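Local coordinates for hypothetical protein (Chromobacterium violaceum, PDB 2O3I) that is of unknown function but belongs to the S-methyl thiohydantoin desulfurase-like (DUF917) family, at residues A[35-40]-A[77-82]; A[65-70]-A[159-164]. The protein carries 2 engineered substitutions. All coordinates share one frame; numbering follows the deposited sequence.

Contact 1 (A[35-40]-A[77-82])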
loop_
_atom_site.group_PDB
_atom_site.type_symbol
_atom_site.label_atom_id
_atom_site.label_comp_id
_atom_site.label_asym_id
_atom_site.label_seq_id
_atom_site.Cartn_x
_atom_site.Cartn_y
_atom_site.Cartn_z
ATOM N N ALA A 35 8.771 7.767 -27.204
ATOM C CA ALA A 35 8.400 8.368 -28.482
ATOM C C ALA A 35 9.059 7.680 -29.678
ATOM O O ALA A 35 8.490 7.642 -30.771
ATOM C CB ALA A 35 8.752 9.848 -28.477
ATOM N N ALA A 36 10.255 7.136 -29.472
ATOM C CA ALA A 36 10.974 6.461 -30.546
ATOM C C ALA A 36 10.187 5.309 -31.164
ATOM O O ALA A 36 10.370 4.993 -32.338
ATOM C CB ALA A 36 12.310 5.947 -30.033
ATOM N N ASN A 37 9.307 4.688 -30.379
ATOM C CA ASN A 37 8.518 3.561 -30.871
ATOM C C ASN A 37 7.096 3.898 -31.303
ATOM O O ASN A 37 6.319 2.997 -31.623
ATOM C CB ASN A 37 8.458 2.448 -29.819
ATOM C CG ASN A 37 9.798 1.770 -29.608
ATOM O OD1 ASN A 37 10.388 1.231 -30.548
ATOM N ND2 ASN A 37 10.283 1.789 -28.370
ATOM N N PHE A 38 6.743 5.179 -31.308
ATOM C CA PHE A 38 5.399 5.570 -31.711
ATOM C C PHE A 38 5.273 5.624 -33.225
ATOM O O PHE A 38 5.881 6.461 -33.881
ATOM C CB PHE A 38 5.027 6.940 -31.139
ATOM C CG PHE A 38 3.622 7.380 -31.477
ATOM C CD1 PHE A 38 3.373 8.676 -31.913
ATOM C CD2 PHE A 38 2.547 6.505 -31.347
ATOM C CE1 PHE A 38 2.076 9.095 -32.220
ATOM C CE2 PHE A 38 1.245 6.917 -31.653
ATOM C CZ PHE A 38 1.015 8.215 -32.090
ATOM N N ARG A 39 4.473 4.722 -33.771
ATOM C CA ARG A 39 4.230 4.667 -35.204
ATOM C C ARG A 39 3.089 3.679 -35.412
ATOM O O ARG A 39 2.937 2.732 -34.636
ATOM C CB ARG A 39 5.482 4.198 -35.941
ATOM C CG ARG A 39 5.949 2.837 -35.514
ATOM C CD ARG A 39 7.257 2.461 -36.182
ATOM N NE ARG A 39 7.632 1.092 -35.847
ATOM C CZ ARG A 39 6.942 0.016 -36.218
ATOM N NH1 ARG A 39 5.836 0.146 -36.946
ATOM N NH2 ARG A 39 7.355 -1.193 -35.857
ATOM N N LYS A 40 2.275 3.901 -36.437
ATOM C CA LYS A 40 1.159 2.994 -36.679
ATOM C C LYS A 40 1.671 1.565 -36.870
ATOM O O LYS A 40 2.658 1.333 -37.567
ATOM C CB LYS A 40 0.360 3.435 -37.912
ATOM C CG LYS A 40 -1.041 2.826 -37.991
ATOM C CD LYS A 40 -1.815 3.354 -39.200
ATOM C CE LYS A 40 -3.288 2.945 -39.154
ATOM N NZ LYS A 40 -3.489 1.462 -39.124
ATOM N N VAL A 77 11.868 1.776 -19.995
ATOM C CA VAL A 77 10.633 1.484 -20.702
ATOM C C VAL A 77 10.692 1.872 -22.178
ATOM O O VAL A 77 11.280 2.889 -22.537
ATOM C CB VAL A 77 9.454 2.206 -20.033
ATOM C CG1 VAL A 77 8.168 1.877 -20.749
ATOM C CG2 VAL A 77 9.365 1.791 -18.574
ATOM N N GLN A 78 10.084 1.039 -23.019
ATOM C CA GLN A 78 10.026 1.255 -24.462
ATOM C C GLN A 78 8.584 1.536 -24.886
ATOM O O GLN A 78 8.334 2.353 -25.768
ATOM C CB GLN A 78 10.533 0.023 -25.212
ATOM C CG GLN A 78 12.026 -0.228 -25.124
ATOM C CD GLN A 78 12.838 0.872 -25.777
ATOM O OE1 GLN A 78 13.129 1.897 -25.159
ATOM N NE2 GLN A 78 13.197 0.670 -27.044
ATOM N N TRP A 79 7.641 0.833 -24.263
ATOM C CA TRP A 79 6.216 1.013 -24.548
ATOM C C TRP A 79 5.507 1.292 -23.220
ATOM O O TRP A 79 5.890 0.759 -22.186
ATOM C CB TRP A 79 5.635 -0.241 -25.212
ATOM C CG TRP A 79 6.522 -0.801 -26.292
ATOM C CD1 TRP A 79 7.643 -1.565 -26.122
ATOM C CD2 TRP A 79 6.386 -0.601 -27.702
ATOM N NE1 TRP A 79 8.214 -1.852 -27.336
ATOM C CE2 TRP A 79 7.464 -1.273 -28.324
ATOM C CE3 TRP A 79 5.460 0.081 -28.501
ATOM C CZ2 TRP A 79 7.642 -1.285 -29.708
ATOM C CZ3 TRP A 79 5.635 0.071 -29.877
ATOM C CH2 TRP A 79 6.721 -0.608 -30.467
ATOM N N PRO A 80 4.471 2.142 -23.230
ATOM C CA PRO A 80 3.751 2.462 -21.995
ATOM C C PRO A 80 2.699 1.436 -21.578
ATOM O O PRO A 80 1.525 1.772 -21.420
ATOM C CB PRO A 80 3.133 3.813 -22.318
ATOM C CG PRO A 80 2.761 3.645 -23.753
ATOM C CD PRO A 80 3.982 2.963 -24.352
ATOM N N ASN A 81 3.117 0.188 -21.394
ATOM C CA ASN A 81 2.181 -0.859 -21.002
ATOM C C ASN A 81 1.456 -0.546 -19.697
ATOM O O ASN A 81 0.242 -0.726 -19.599
ATOM C CB ASN A 81 2.896 -2.210 -20.885
ATOM C CG ASN A 81 3.235 -2.812 -22.236
ATOM O OD1 ASN A 81 2.893 -2.250 -23.278
ATOM N ND2 ASN A 81 3.904 -3.962 -22.225
ATOM N N GLY A 82 2.196 -0.076 -18.699
ATOM C CA GLY A 82 1.584 0.248 -17.419
ATOM C C GLY A 82 0.454 1.261 -17.524
ATOM O O GLY A 82 -0.669 0.973 -17.110
#
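Asn37 ND2 donates a hydrogen bond to the backbone O of Gln78, at 3.3 Å. The N-H points fairly well at the oxygen, at 156°. The donor stands well above the carbonyl plane rather than on a lone pair. With chi1 at -69°, Asn37 CG lies beside its own backbone N and anti to the carbonyl carbon. This turns the amide across the six-membered ring of Trp79. Asn37 CB sits over that ring face, 3.7 Å from the centroid, in a CH-pi contact. Asn37 CG lies 3.7 Å from Trp79 CZ2, and the amide is nearly parallel to the indole, 16° from its plane. The backbone also takes part, with Asn37 O 3.5 Å from Trp79 CZ3. Gln78 lends its CB, 3.6 Å from Asn37 ND2. Asn37 belongs to a type I turn from Ala35 to Phe38, just after helix 28-35. Trp79 and Pro80 lead into helix 81-96, and the Trp79 ring also meets Tyr43. One amide thus does two jobs: its nitrogen holds a backbone carbonyl while its flat face lies on the indole. The stack probably limits rotation of the Asn37 amide at this surface site.

Contact 2 (A[65-70]-A[159-164])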
loop_
_atom_site.group_PDB
_atom_site.type_symbol
_atom_site.label_atom_id
_atom_site.label_comp_id
_atom_site.label_asym_id
_atom_site.label_seq_id
_atom_site.Cartn_x
_atom_site.Cartn_y
_atom_site.Cartn_z
ATOM N N VAL A 65 -3.705 10.193 -16.399
ATOM C CA VAL A 65 -2.874 9.007 -16.585
ATOM C C VAL A 65 -1.407 9.394 -16.593
ATOM O O VAL A 65 -1.051 10.474 -17.054
ATOM C CB VAL A 65 -3.220 8.242 -17.902
ATOM C CG1 VAL A 65 -2.836 9.062 -19.139
ATOM C CG2 VAL A 65 -2.506 6.910 -17.910
ATOM N N ALA A 66 -0.553 8.519 -16.070
ATOM C CA ALA A 66 0.876 8.806 -16.026
ATOM C C ALA A 66 1.731 7.629 -15.575
ATOM O O ALA A 66 1.241 6.521 -15.338
ATOM C CB ALA A 66 1.136 9.995 -15.099
ATOM N N TYR A 67 3.027 7.890 -15.486
ATOM C CA TYR A 67 3.988 6.915 -15.009
ATOM C C TYR A 67 4.372 7.455 -13.635
ATOM O O TYR A 67 4.412 8.665 -13.424
ATOM C CB TYR A 67 5.214 6.866 -15.928
ATOM C CG TYR A 67 5.285 5.640 -16.808
ATOM C CD1 TYR A 67 5.511 5.760 -18.179
ATOM C CD2 TYR A 67 5.156 4.361 -16.272
ATOM C CE1 TYR A 67 5.609 4.642 -18.997
ATOM C CE2 TYR A 67 5.255 3.225 -17.085
ATOM C CZ TYR A 67 5.482 3.378 -18.448
ATOM O OH TYR A 67 5.590 2.270 -19.261
HETATM N N MSE A 68 4.634 6.554 -12.699
HETATM C CA MSE A 68 5.003 6.936 -11.339
HETATM C C MSE A 68 6.103 5.984 -10.846
HETATM O O MSE A 68 6.144 4.811 -11.235
HETATM C CB MSE A 68 3.760 6.846 -10.434
HETATM C CG MSE A 68 3.978 7.196 -8.966
HETATM SE SE MSE A 68 2.393 6.837 -7.864
HETATM C CE MSE A 68 2.115 8.603 -7.128
ATOM N N GLY A 69 7.004 6.494 -10.013
ATOM C CA GLY A 69 8.069 5.654 -9.495
ATOM C C GLY A 69 9.475 6.164 -9.739
ATOM O O GLY A 69 9.680 7.336 -10.063
ATOM N N ALA A 70 10.445 5.265 -9.586
ATOM C CA ALA A 70 11.860 5.580 -9.766
ATOM C C ALA A 70 12.251 5.804 -11.228
ATOM O O ALA A 70 11.986 4.960 -12.085
ATOM C CB ALA A 70 12.707 4.461 -9.179
ATOM N N ALA A 159 -0.568 -0.053 -12.526
ATOM C CA ALA A 159 -0.382 -1.216 -13.381
ATOM C C ALA A 159 1.064 -1.518 -13.746
ATOM O O ALA A 159 1.893 -0.614 -13.857
ATOM C CB ALA A 159 -1.211 -1.048 -14.642
ATOM N N GLY A 160 1.345 -2.808 -13.923
ATOM C CA GLY A 160 2.674 -3.269 -14.299
ATOM C C GLY A 160 2.782 -3.380 -15.810
ATOM O O GLY A 160 1.831 -3.069 -16.530
ATOM N N GLU A 161 3.930 -3.836 -16.301
ATOM C CA GLU A 161 4.152 -3.963 -17.738
ATOM C C GLU A 161 3.700 -5.301 -18.323
ATOM O O GLU A 161 3.567 -5.437 -19.544
ATOM C CB GLU A 161 5.637 -3.742 -18.051
ATOM C CG GLU A 161 6.152 -2.351 -17.672
ATOM C CD GLU A 161 5.522 -1.244 -18.511
ATOM O OE1 GLU A 161 5.690 -1.272 -19.754
ATOM O OE2 GLU A 161 4.863 -0.350 -17.930
ATOM N N SER A 162 3.456 -6.281 -17.457
ATOM C CA SER A 162 3.036 -7.608 -17.903
ATOM C C SER A 162 1.519 -7.792 -17.914
ATOM O O SER A 162 0.948 -8.280 -18.895
ATOM C CB SER A 162 3.676 -8.681 -17.019
ATOM O OG SER A 162 3.355 -8.470 -15.653
ATOM N N GLY A 163 0.869 -7.401 -16.826
ATOM C CA GLY A 163 -0.571 -7.544 -16.739
ATOM C C GLY A 163 -1.041 -7.327 -15.318
ATOM O O GLY A 163 -2.233 -7.376 -15.029
ATOM N N LEU A 164 -0.089 -7.088 -14.425
ATOM C CA LEU A 164 -0.396 -6.840 -13.025
ATOM C C LEU A 164 -1.120 -5.491 -12.881
ATOM O O LEU A 164 -0.669 -4.476 -13.407
ATOM C CB LEU A 164 0.911 -6.869 -12.220
ATOM C CG LEU A 164 1.043 -6.477 -10.742
ATOM C CD1 LEU A 164 1.188 -4.988 -10.642
ATOM C CD2 LEU A 164 -0.131 -6.980 -9.932
#
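Tyr67 and Glu161 reach toward each other from opposite directions, and their torsions set up the meeting. Tyr67 has chi1 at -106°, away from a staggered value, and this carries its hydroxyl out toward the loop 160-164. Glu161 has CG beside its backbone N, with chi1 at -62°, and its chain bends again at chi2. Its carboxylate therefore folds back instead of running straight out. Tyr67 OH donates a hydrogen bond to Glu161 OE2 at 3.0 Å. The acceptor lies at the edge of the phenol ring, in its plane and on the CE2 side, 3.7 Å from Tyr67 CE2. Seen from the glutamate, the hydroxyl comes from above the carboxylate plane, 39° out of it. Glu161 OE1 is farther from Tyr67 OH, at 3.6 Å. OE2 has a second and stronger partner, the backbone N of Gly82, in the first turn of helix 81-96. The loop carrying Glu161 is closed at its base by Gly160 N bonded to Leu164 O at 2.7 Å. Ser162 and Leu164 also pack on the second subunit. Strand 203-211 lies between strands 61-69 and 156-159 in the sheet, so the bond runs from strand 61-69 to the loop after a strand not adjacent to it. The arrangement is that of a beta-hairpin loop whose carboxylate binds the N-terminal end of a helix, with a tyrosine as second donor.

From the N terminus the chain meets segments 35-40, 65-70, 77-82 and 159-164 in that order, so the two contacts cross rather than nest. Contact 1 closes a loop of 36 residues that includes strand 49-52 and strand 61-69. Contact 2 closes a longer one of 88 residues, holding helix 81-96, strand 101-105 and helix 111-124. Segment 77-82 joins the two: Asn81 ND2 probably bonds to Glu161 O at 3.1 Å. Together they bring the end of helix 28-35, the start of helix 81-96, strand 61-69 and the 156-159/165-171 hairpin together on one side of the chain. All four segments lie within the N-terminal S-Me-THD-like domain.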